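Local atomic coordinates of SusD superfamily protein (Bacteroides fragilis, PDB entry 3L22), a protein that probably binds sugars at the outer membrane, consistent with its membership of the SusD family of glycan-capturing proteins. Residues A[83-88]-A[133-138]; A[66-71]-A[76-81]. All blocks are in the same frame, centred on the assembly; numbering follows the deposited sequence.

Interaction 1: A[83-88]-A[133-138]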
ATOM      1  N   ASP A  83     -13.942 -10.051   0.298  1.00 14.39           N
ATOM      2  CA  ASP A  83     -13.755  -9.077   1.361  1.00 15.65           C
ATOM      3  C   ASP A  83     -13.082  -7.799   0.882  1.00 14.81           C
ATOM      4  O   ASP A  83     -13.522  -6.728   1.249  1.00 13.88           O
ATOM      5  CB  ASP A  83     -12.943  -9.637   2.516  1.00 16.41           C
ATOM      6  CG  ASP A  83     -13.659 -10.796   3.265  1.00 19.31           C
ATOM      7  OD1 ASP A  83     -14.871 -11.054   3.060  1.00 24.38           O
ATOM      8  OD2 ASP A  83     -12.938 -11.467   4.046  1.00 23.31           O
ATOM      9  N   THR A  84     -12.024  -7.909   0.080  1.00 14.94           N
ATOM     10  CA  THR A  84     -11.364  -6.721  -0.417  1.00 14.79           C
ATOM     11  C   THR A  84     -12.353  -5.868  -1.201  1.00 15.15           C
ATOM     12  O   THR A  84     -12.439  -4.656  -1.004  1.00 15.51           O
ATOM     13  CB  THR A  84     -10.168  -7.074  -1.310  1.00 15.84           C
ATOM     14  OG1 THR A  84      -9.201  -7.795  -0.526  1.00 14.92           O
ATOM     15  CG2 THR A  84      -9.559  -5.785  -1.913  1.00 13.42           C
ATOM     16  N   TRP A  85     -13.096  -6.527  -2.091  1.00 14.86           N
ATOM     17  CA  TRP A  85     -14.118  -5.876  -2.905  1.00 14.76           C
ATOM     18  C   TRP A  85     -15.205  -5.200  -2.050  1.00 14.79           C
ATOM     19  O   TRP A  85     -15.439  -3.993  -2.162  1.00 14.60           O
ATOM     20  CB  TRP A  85     -14.760  -6.896  -3.856  1.00 14.42           C
ATOM     21  CG  TRP A  85     -15.598  -6.275  -4.908  1.00 15.25           C
ATOM     22  CD1 TRP A  85     -16.924  -5.984  -4.822  1.00 14.81           C
ATOM     23  CD2 TRP A  85     -15.176  -5.854  -6.217  1.00 13.50           C
ATOM     24  NE1 TRP A  85     -17.349  -5.393  -5.979  1.00 16.61           N
ATOM     25  CE2 TRP A  85     -16.303  -5.309  -6.859  1.00 16.41           C
ATOM     26  CE3 TRP A  85     -13.952  -5.862  -6.895  1.00 14.39           C
ATOM     27  CZ2 TRP A  85     -16.257  -4.791  -8.157  1.00 13.93           C
ATOM     28  CZ3 TRP A  85     -13.903  -5.361  -8.180  1.00 14.83           C
ATOM     29  CH2 TRP A  85     -15.066  -4.842  -8.807  1.00 14.49           C
ATOM     30  N   THR A  86     -15.879  -5.997  -1.231  1.00 14.25           N
ATOM     31  CA  THR A  86     -16.959  -5.515  -0.416  1.00 14.00           C
ATOM     32  C   THR A  86     -16.515  -4.360   0.474  1.00 13.99           C
ATOM     33  O   THR A  86     -17.172  -3.331   0.476  1.00 12.39           O
ATOM     34  CB  THR A  86     -17.542  -6.648   0.433  1.00 13.84           C
ATOM     35  OG1 THR A  86     -18.029  -7.663  -0.453  1.00 15.42           O
ATOM     36  CG2 THR A  86     -18.726  -6.160   1.331  1.00 13.91           C
ATOM     37  N   TYR A  87     -15.372  -4.483   1.166  1.00 14.29           N
ATOM     38  CA  TYR A  87     -15.004  -3.427   2.132  1.00 14.48           C
ATOM     39  C   TYR A  87     -14.380  -2.186   1.491  1.00 14.67           C
ATOM     40  O   TYR A  87     -14.568  -1.096   2.028  1.00 14.45           O
ATOM     41  CB  TYR A  87     -14.225  -3.999   3.344  1.00 14.32           C
ATOM     42  CG  TYR A  87     -15.186  -4.821   4.162  1.00 15.32           C
ATOM     43  CD1 TYR A  87     -15.370  -6.178   3.911  1.00 17.60           C
ATOM     44  CD2 TYR A  87     -15.985  -4.222   5.118  1.00 16.35           C
ATOM     45  CE1 TYR A  87     -16.314  -6.908   4.610  1.00 17.39           C
ATOM     46  CE2 TYR A  87     -16.939  -4.932   5.806  1.00 17.28           C
ATOM     47  CZ  TYR A  87     -17.084  -6.263   5.555  1.00 18.71           C
ATOM     48  OH  TYR A  87     -17.997  -6.967   6.245  1.00 21.91           O
ATOM     49  N   ALA A  88     -13.674  -2.340   0.366  1.00 14.33           N
ATOM     50  CA  ALA A  88     -13.231  -1.194  -0.408  1.00 14.69           C
ATOM     51  C   ALA A  88     -14.437  -0.377  -0.886  1.00 15.20           C
ATOM     52  O   ALA A  88     -14.437   0.824  -0.733  1.00 14.56           O
ATOM     53  CB  ALA A  88     -12.328  -1.593  -1.613  1.00 14.01           C
ATOM     54  N   ASN A 133      -4.621  -2.221  -8.342  1.00 13.04           N
ATOM     55  CA  ASN A 133      -3.447  -3.090  -8.278  1.00 12.98           C
ATOM     56  C   ASN A 133      -3.778  -4.551  -7.976  1.00 13.34           C
ATOM     57  O   ASN A 133      -2.866  -5.334  -7.630  1.00 14.25           O
ATOM     58  CB  ASN A 133      -2.464  -2.525  -7.251  1.00 13.31           C
ATOM     59  CG  ASN A 133      -1.693  -1.338  -7.782  1.00 13.89           C
ATOM     60  OD1 ASN A 133      -0.743  -1.524  -8.554  1.00 16.49           O
ATOM     61  ND2 ASN A 133      -2.103  -0.114  -7.403  1.00 14.86           N
ATOM     62  N   LEU A 134      -5.043  -4.938  -8.192  1.00 13.25           N
ATOM     63  CA  LEU A 134      -5.501  -6.334  -8.081  1.00 13.24           C
ATOM     64  C   LEU A 134      -6.257  -6.841  -9.321  1.00 13.72           C
ATOM     65  O   LEU A 134      -5.946  -7.918  -9.830  1.00 14.54           O
ATOM     66  CB  LEU A 134      -6.362  -6.531  -6.837  1.00 12.44           C
ATOM     67  CG  LEU A 134      -5.600  -6.400  -5.509  1.00 14.00           C
ATOM     68  CD1 LEU A 134      -6.577  -6.232  -4.330  1.00  9.89           C
ATOM     69  CD2 LEU A 134      -4.638  -7.601  -5.331  1.00 14.08           C
ATOM     70  N   TYR A 135      -7.206  -6.059  -9.821  1.00 13.15           N
ATOM     71  CA  TYR A 135      -8.148  -6.515 -10.840  1.00 14.17           C
ATOM     72  C   TYR A 135      -7.708  -6.330 -12.312  1.00 14.22           C
ATOM     73  O   TYR A 135      -7.893  -7.226 -13.089  1.00 14.55           O
ATOM     74  CB  TYR A 135      -9.535  -5.928 -10.538  1.00 14.16           C
ATOM     75  CG  TYR A 135     -10.026  -6.429  -9.187  1.00 15.15           C
ATOM     76  CD1 TYR A 135     -10.582  -7.717  -9.053  1.00 15.30           C
ATOM     77  CD2 TYR A 135      -9.884  -5.660  -8.036  1.00 14.27           C
ATOM     78  CE1 TYR A 135     -10.999  -8.212  -7.801  1.00 14.76           C
ATOM     79  CE2 TYR A 135     -10.284  -6.163  -6.779  1.00 14.09           C
ATOM     80  CZ  TYR A 135     -10.845  -7.418  -6.668  1.00 14.26           C
ATOM     81  OH  TYR A 135     -11.259  -7.867  -5.434  1.00 14.61           O
ATOM     82  N   PRO A 136      -7.074  -5.200 -12.677  1.00 14.38           N
ATOM     83  CA  PRO A 136      -6.737  -5.081 -14.079  1.00 14.10           C
ATOM     84  C   PRO A 136      -5.306  -5.487 -14.385  1.00 14.00           C
ATOM     85  O   PRO A 136      -4.431  -5.397 -13.517  1.00 13.33           O
ATOM     86  CB  PRO A 136      -6.851  -3.583 -14.329  1.00 13.76           C
ATOM     87  CG  PRO A 136      -6.377  -2.991 -13.055  1.00 13.57           C
ATOM     88  CD  PRO A 136      -6.902  -3.912 -11.984  1.00 14.43           C
ATOM     89  N   THR A 137      -5.078  -5.857 -15.638  1.00 13.23           N
ATOM     90  CA  THR A 137      -3.739  -5.856 -16.179  1.00 13.60           C
ATOM     91  C   THR A 137      -3.131  -4.475 -15.928  1.00 13.88           C
ATOM     92  O   THR A 137      -3.835  -3.473 -16.104  1.00 14.01           O
ATOM     93  CB  THR A 137      -3.795  -6.133 -17.683  1.00 13.58           C
ATOM     94  OG1 THR A 137      -4.391  -7.403 -17.869  1.00 12.59           O
ATOM     95  CG2 THR A 137      -2.407  -6.118 -18.349  1.00 11.64           C
ATOM     96  N   PRO A 138      -1.844  -4.405 -15.537  1.00 14.50           N
ATOM     97  CA  PRO A 138      -1.246  -3.110 -15.250  1.00 14.54           C
ATOM     98  C   PRO A 138      -1.173  -2.181 -16.455  1.00 14.23           C
ATOM     99  O   PRO A 138      -1.083  -2.598 -17.600  1.00 13.86           O
ATOM    100  CB  PRO A 138       0.171  -3.469 -14.764  1.00 14.76           C
ATOM    101  CG  PRO A 138       0.443  -4.791 -15.374  1.00 14.30           C
ATOM    102  CD  PRO A 138      -0.875  -5.484 -15.267  1.00 15.17           C
TER

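Interaction 2: A[66-71]-A[76-81]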
ATOM      1  N   LEU A  66      -4.843 -16.789   3.386  1.00 15.09           N
ATOM      2  CA  LEU A  66      -4.249 -16.152   2.175  1.00 14.95           C
ATOM      3  C   LEU A  66      -3.384 -17.099   1.297  1.00 15.12           C
ATOM      4  O   LEU A  66      -2.665 -16.653   0.404  1.00 14.79           O
ATOM      5  CB  LEU A  66      -3.493 -14.846   2.536  1.00 13.42           C
ATOM      6  CG  LEU A  66      -4.327 -13.699   3.153  1.00 15.05           C
ATOM      7  CD1 LEU A  66      -3.476 -12.463   3.503  1.00 12.24           C
ATOM      8  CD2 LEU A  66      -5.496 -13.265   2.191  1.00 14.07           C
ATOM      9  N   PHE A  67      -3.486 -18.407   1.517  1.00 15.21           N
ATOM     10  CA  PHE A  67      -2.692 -19.331   0.736  1.00 15.86           C
ATOM     11  C   PHE A  67      -2.927 -19.210  -0.759  1.00 15.44           C
ATOM     12  O   PHE A  67      -1.975 -19.282  -1.525  1.00 15.24           O
ATOM     13  CB  PHE A  67      -2.972 -20.765   1.182  1.00 16.51           C
ATOM     14  CG  PHE A  67      -1.960 -21.757   0.752  1.00 17.95           C
ATOM     15  CD1 PHE A  67      -0.626 -21.621   1.123  1.00 21.18           C
ATOM     16  CD2 PHE A  67      -2.351 -22.889   0.038  1.00 21.34           C
ATOM     17  CE1 PHE A  67       0.326 -22.596   0.758  1.00 22.67           C
ATOM     18  CE2 PHE A  67      -1.417 -23.870  -0.328  1.00 22.99           C
ATOM     19  CZ  PHE A  67      -0.073 -23.716   0.028  1.00 23.63           C
ATOM     20  N   ASN A  68      -4.179 -19.036  -1.169  1.00 14.85           N
ATOM     21  CA  ASN A  68      -4.482 -18.855  -2.591  1.00 15.17           C
ATOM     22  C   ASN A  68      -3.934 -17.544  -3.175  1.00 14.31           C
ATOM     23  O   ASN A  68      -3.611 -17.492  -4.365  1.00 15.03           O
ATOM     24  CB  ASN A  68      -5.983 -18.950  -2.887  1.00 14.85           C
ATOM     25  CG  ASN A  68      -6.421 -20.343  -3.313  1.00 17.97           C
ATOM     26  OD1 ASN A  68      -5.603 -21.222  -3.600  1.00 20.97           O
ATOM     27  ND2 ASN A  68      -7.735 -20.546  -3.369  1.00 18.09           N
ATOM     28  N   THR A  69      -3.814 -16.507  -2.356  1.00 14.20           N
ATOM     29  CA  THR A  69      -3.180 -15.282  -2.819  1.00 13.58           C
ATOM     30  C   THR A  69      -1.717 -15.528  -3.093  1.00 13.73           C
ATOM     31  O   THR A  69      -1.216 -15.147  -4.157  1.00 13.62           O
ATOM     32  CB  THR A  69      -3.339 -14.132  -1.829  1.00 14.46           C
ATOM     33  OG1 THR A  69      -4.723 -13.836  -1.712  1.00 13.36           O
ATOM     34  CG2 THR A  69      -2.554 -12.880  -2.323  1.00 10.81           C
ATOM     35  N   TYR A  70      -1.028 -16.182  -2.156  1.00 13.33           N
ATOM     36  CA  TYR A  70       0.404 -16.455  -2.308  1.00 13.11           C
ATOM     37  C   TYR A  70       0.691 -17.298  -3.554  1.00 13.87           C
ATOM     38  O   TYR A  70       1.624 -17.027  -4.306  1.00 13.35           O
ATOM     39  CB  TYR A  70       1.001 -17.163  -1.084  1.00 12.88           C
ATOM     40  CG  TYR A  70       2.485 -17.484  -1.341  1.00 13.34           C
ATOM     41  CD1 TYR A  70       3.454 -16.469  -1.299  1.00 13.96           C
ATOM     42  CD2 TYR A  70       2.905 -18.778  -1.659  1.00 14.27           C
ATOM     43  CE1 TYR A  70       4.798 -16.734  -1.596  1.00 13.08           C
ATOM     44  CE2 TYR A  70       4.253 -19.059  -1.943  1.00 14.24           C
ATOM     45  CZ  TYR A  70       5.190 -18.034  -1.917  1.00 14.51           C
ATOM     46  OH  TYR A  70       6.508 -18.304  -2.199  1.00 13.85           O
ATOM     47  N   ASN A  71      -0.138 -18.317  -3.741  1.00 14.67           N
ATOM     48  CA  ASN A  71      -0.023 -19.239  -4.866  1.00 14.97           C
ATOM     49  C   ASN A  71      -0.579 -18.706  -6.176  1.00 14.77           C
ATOM     50  O   ASN A  71      -0.587 -19.422  -7.179  1.00 15.28           O
ATOM     51  CB  ASN A  71      -0.713 -20.548  -4.506  1.00 15.43           C
ATOM     52  CG  ASN A  71       0.077 -21.379  -3.538  1.00 17.52           C
ATOM     53  OD1 ASN A  71       1.305 -21.270  -3.438  1.00 19.62           O
ATOM     54  ND2 ASN A  71      -0.624 -22.278  -2.843  1.00 23.96           N
ATOM     55  N   ILE A  76     -13.163 -16.459  -8.065  1.00 14.26           N
ATOM     56  CA  ILE A  76     -14.306 -15.567  -7.817  1.00 14.80           C
ATOM     57  C   ILE A  76     -14.950 -15.721  -6.439  1.00 15.14           C
ATOM     58  O   ILE A  76     -15.709 -14.836  -6.040  1.00 15.33           O
ATOM     59  CB  ILE A  76     -15.383 -15.657  -8.927  1.00 14.82           C
ATOM     60  CG1 ILE A  76     -16.060 -17.062  -8.989  1.00 16.19           C
ATOM     61  CG2 ILE A  76     -14.760 -15.273 -10.312  1.00 12.95           C
ATOM     62  CD1 ILE A  76     -17.202 -17.177 -10.079  1.00 12.78           C
ATOM     63  N   THR A  77     -14.663 -16.807  -5.707  1.00 15.77           N
ATOM     64  CA  THR A  77     -15.298 -17.007  -4.405  1.00 16.93           C
ATOM     65  C   THR A  77     -14.331 -16.935  -3.241  1.00 17.51           C
ATOM     66  O   THR A  77     -14.769 -17.082  -2.135  1.00 18.20           O
ATOM     67  CB  THR A  77     -16.060 -18.329  -4.294  1.00 17.03           C
ATOM     68  OG1 THR A  77     -15.134 -19.430  -4.322  1.00 18.13           O
ATOM     69  CG2 THR A  77     -17.056 -18.467  -5.430  1.00 19.21           C
ATOM     70  N   ASP A  78     -13.038 -16.709  -3.465  1.00 18.04           N
ATOM     71  CA  ASP A  78     -12.082 -16.633  -2.350  1.00 18.01           C
ATOM     72  C   ASP A  78     -12.428 -15.502  -1.383  1.00 16.86           C
ATOM     73  O   ASP A  78     -12.781 -14.409  -1.804  1.00 16.97           O
ATOM     74  CB  ASP A  78     -10.658 -16.429  -2.861  1.00 18.75           C
ATOM     75  CG  ASP A  78     -10.065 -17.712  -3.480  1.00 21.11           C
ATOM     76  OD1 ASP A  78     -10.317 -17.968  -4.670  1.00 23.15           O
ATOM     77  OD2 ASP A  78      -9.367 -18.462  -2.768  1.00 24.76           O
ATOM     78  N   ALA A  79     -12.339 -15.783  -0.097  1.00 16.02           N
ATOM     79  CA  ALA A  79     -12.693 -14.813   0.952  1.00 16.18           C
ATOM     80  C   ALA A  79     -11.965 -13.487   0.790  1.00 15.05           C
ATOM     81  O   ALA A  79     -12.563 -12.426   0.961  1.00 14.35           O
ATOM     82  CB  ALA A  79     -12.456 -15.410   2.354  1.00 15.55           C
ATOM     83  N   GLU A  80     -10.677 -13.536   0.467  1.00 14.46           N
ATOM     84  CA  GLU A  80      -9.899 -12.298   0.375  1.00 14.49           C
ATOM     85  C   GLU A  80     -10.332 -11.423  -0.822  1.00 14.44           C
ATOM     86  O   GLU A  80     -10.218 -10.195  -0.771  1.00 14.71           O
ATOM     87  CB  GLU A  80      -8.384 -12.551   0.366  1.00 14.33           C
ATOM     88  CG  GLU A  80      -7.821 -13.378  -0.791  1.00 15.63           C
ATOM     89  CD  GLU A  80      -7.662 -14.864  -0.424  1.00 16.23           C
ATOM     90  OE1 GLU A  80      -8.600 -15.432   0.202  1.00 14.13           O
ATOM     91  OE2 GLU A  80      -6.614 -15.449  -0.780  1.00 14.55           O
ATOM     92  N   ASN A  81     -10.852 -12.060  -1.871  1.00 13.17           N
ATOM     93  CA  ASN A  81     -11.389 -11.358  -3.021  1.00 13.68           C
ATOM     94  C   ASN A  81     -12.735 -10.684  -2.683  1.00 13.75           C
ATOM     95  O   ASN A  81     -12.886  -9.502  -2.851  1.00 13.99           O
ATOM     96  CB  ASN A  81     -11.473 -12.348  -4.205  1.00 13.29           C
ATOM     97  CG  ASN A  81     -11.767 -11.675  -5.547  1.00 13.27           C
ATOM     98  OD1 ASN A  81     -11.963 -10.444  -5.638  1.00 12.95           O
ATOM     99  ND2 ASN A  81     -11.815 -12.506  -6.618  1.00 11.00           N
TER
HETATM  100  O   HOH W   1      -8.151 -15.788   2.892  1.00 18.71           O
HETATM  101  O   HOH W   2      -6.413 -17.894   0.288  1.00 16.13           O

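Interaction 1: A[83-88]-A[133-138]
A T-shaped aromatic pair in the buried helical part of this SusD-family fold joins the second and third turns of helix 79-103 to the loop that follows helix 113-131: Trp85 presents the edge of its indole to the face of Tyr135. The six-membered ring of Trp85 and the Tyr135 ring stand 5.0 Å apart between centroids, with planes at 85°. Trp85 CZ3 sits over the centre of the phenol, 3.8 Å above its plane, while Trp85 CE3 comes to 3.5 Å from Tyr135 CZ. Such a meeting sets the slightly positive C-H rim of the indole against the pi cloud of the tyrosine. With CG anti to the backbone N (chi1 -168°), the indole swings off the helix flank and brings its benzo edge to the loop, while Trp85 NE1 is used elsewhere, bonded to Glu432. Tyrosine suits the other position because its hydroxyl reaches past the indole to Asn81 OD1, which ties down the far end of the ring. Beside the pair, Thr84 CG2 and Leu134 CD1 meet tip to tip at 3.9 Å; the threonine offers its methyl to the loop and bonds Glu80 O and Ser45 OG through OG1. Leu134 also packs on Val48 and Phe49 of helix 44-52, and Val431 of helix 430-435 lies against Trp85, which places the contact where these two helices approach helix 79-103.

Interaction 2: A[66-71]-A[76-81]
Glu80, in the first turn of helix 79-103, reaches across to the short helix 67-70 and meets Thr69 and Leu66 in the tightly packed part of this contact. Thr69 OG1 donates to Glu80 OE2 at 2.7 Å, using the anti lone pair of the carboxylate oxygen. With chi1 at 62°, Glu80 CG lies between the backbone N and the carbonyl carbon, and the bend at chi2 (-96°) then turns the carboxylate toward Thr69; Leu66 CD2 lies along CB, CG and CD, 3.5 Å from Glu80 CB. A leucine therefore covers the aliphatic part of the glutamate, and a threonine supplies a short hydroxyl for its buried, probably ionised carboxylate. Two waters complete the grip: one lies 2.7 Å from Glu80 OE2 and accepts from Asn68 N at 2.9 Å, the other is hydrogen-bonded to Glu80 OE1 and only weakly to Leu66 N. The looser side is a partly exposed polar pair, in which Asn68 ND2 donates to Asp78 OD2 at 2.7 Å, almost straight at 176°, with the acceptor in the amide plane and its syn lone pair engaged. Asn73 binds Asn68 OD1, and Gly75 N binds Asp78 OD1, so both groups are also tied to the connecting loop. Leu66 and Thr69 rest on helix 44-52, and Tyr70 on strands 56-58 and 414-417.

In the fold
Interactions 1 and 2 lie with their centres about 12 Å apart, on the same side of the chain's centre, and share helix 79-103. They come in series: interaction 2 closes a short connection of four residues just as that helix begins, whereas interaction 1 uses its next turns and pairs with the loop after helix 113-131, 44 mostly helical residues later. The tyrosine of interaction 1 is bonded to a residue of the 76-81 segment, so the two touch directly. Helix 44-52 touches both contacts as well. Together they fix the start of helix 79-103 to a local helix and to a distant loop, away from the zinc sites.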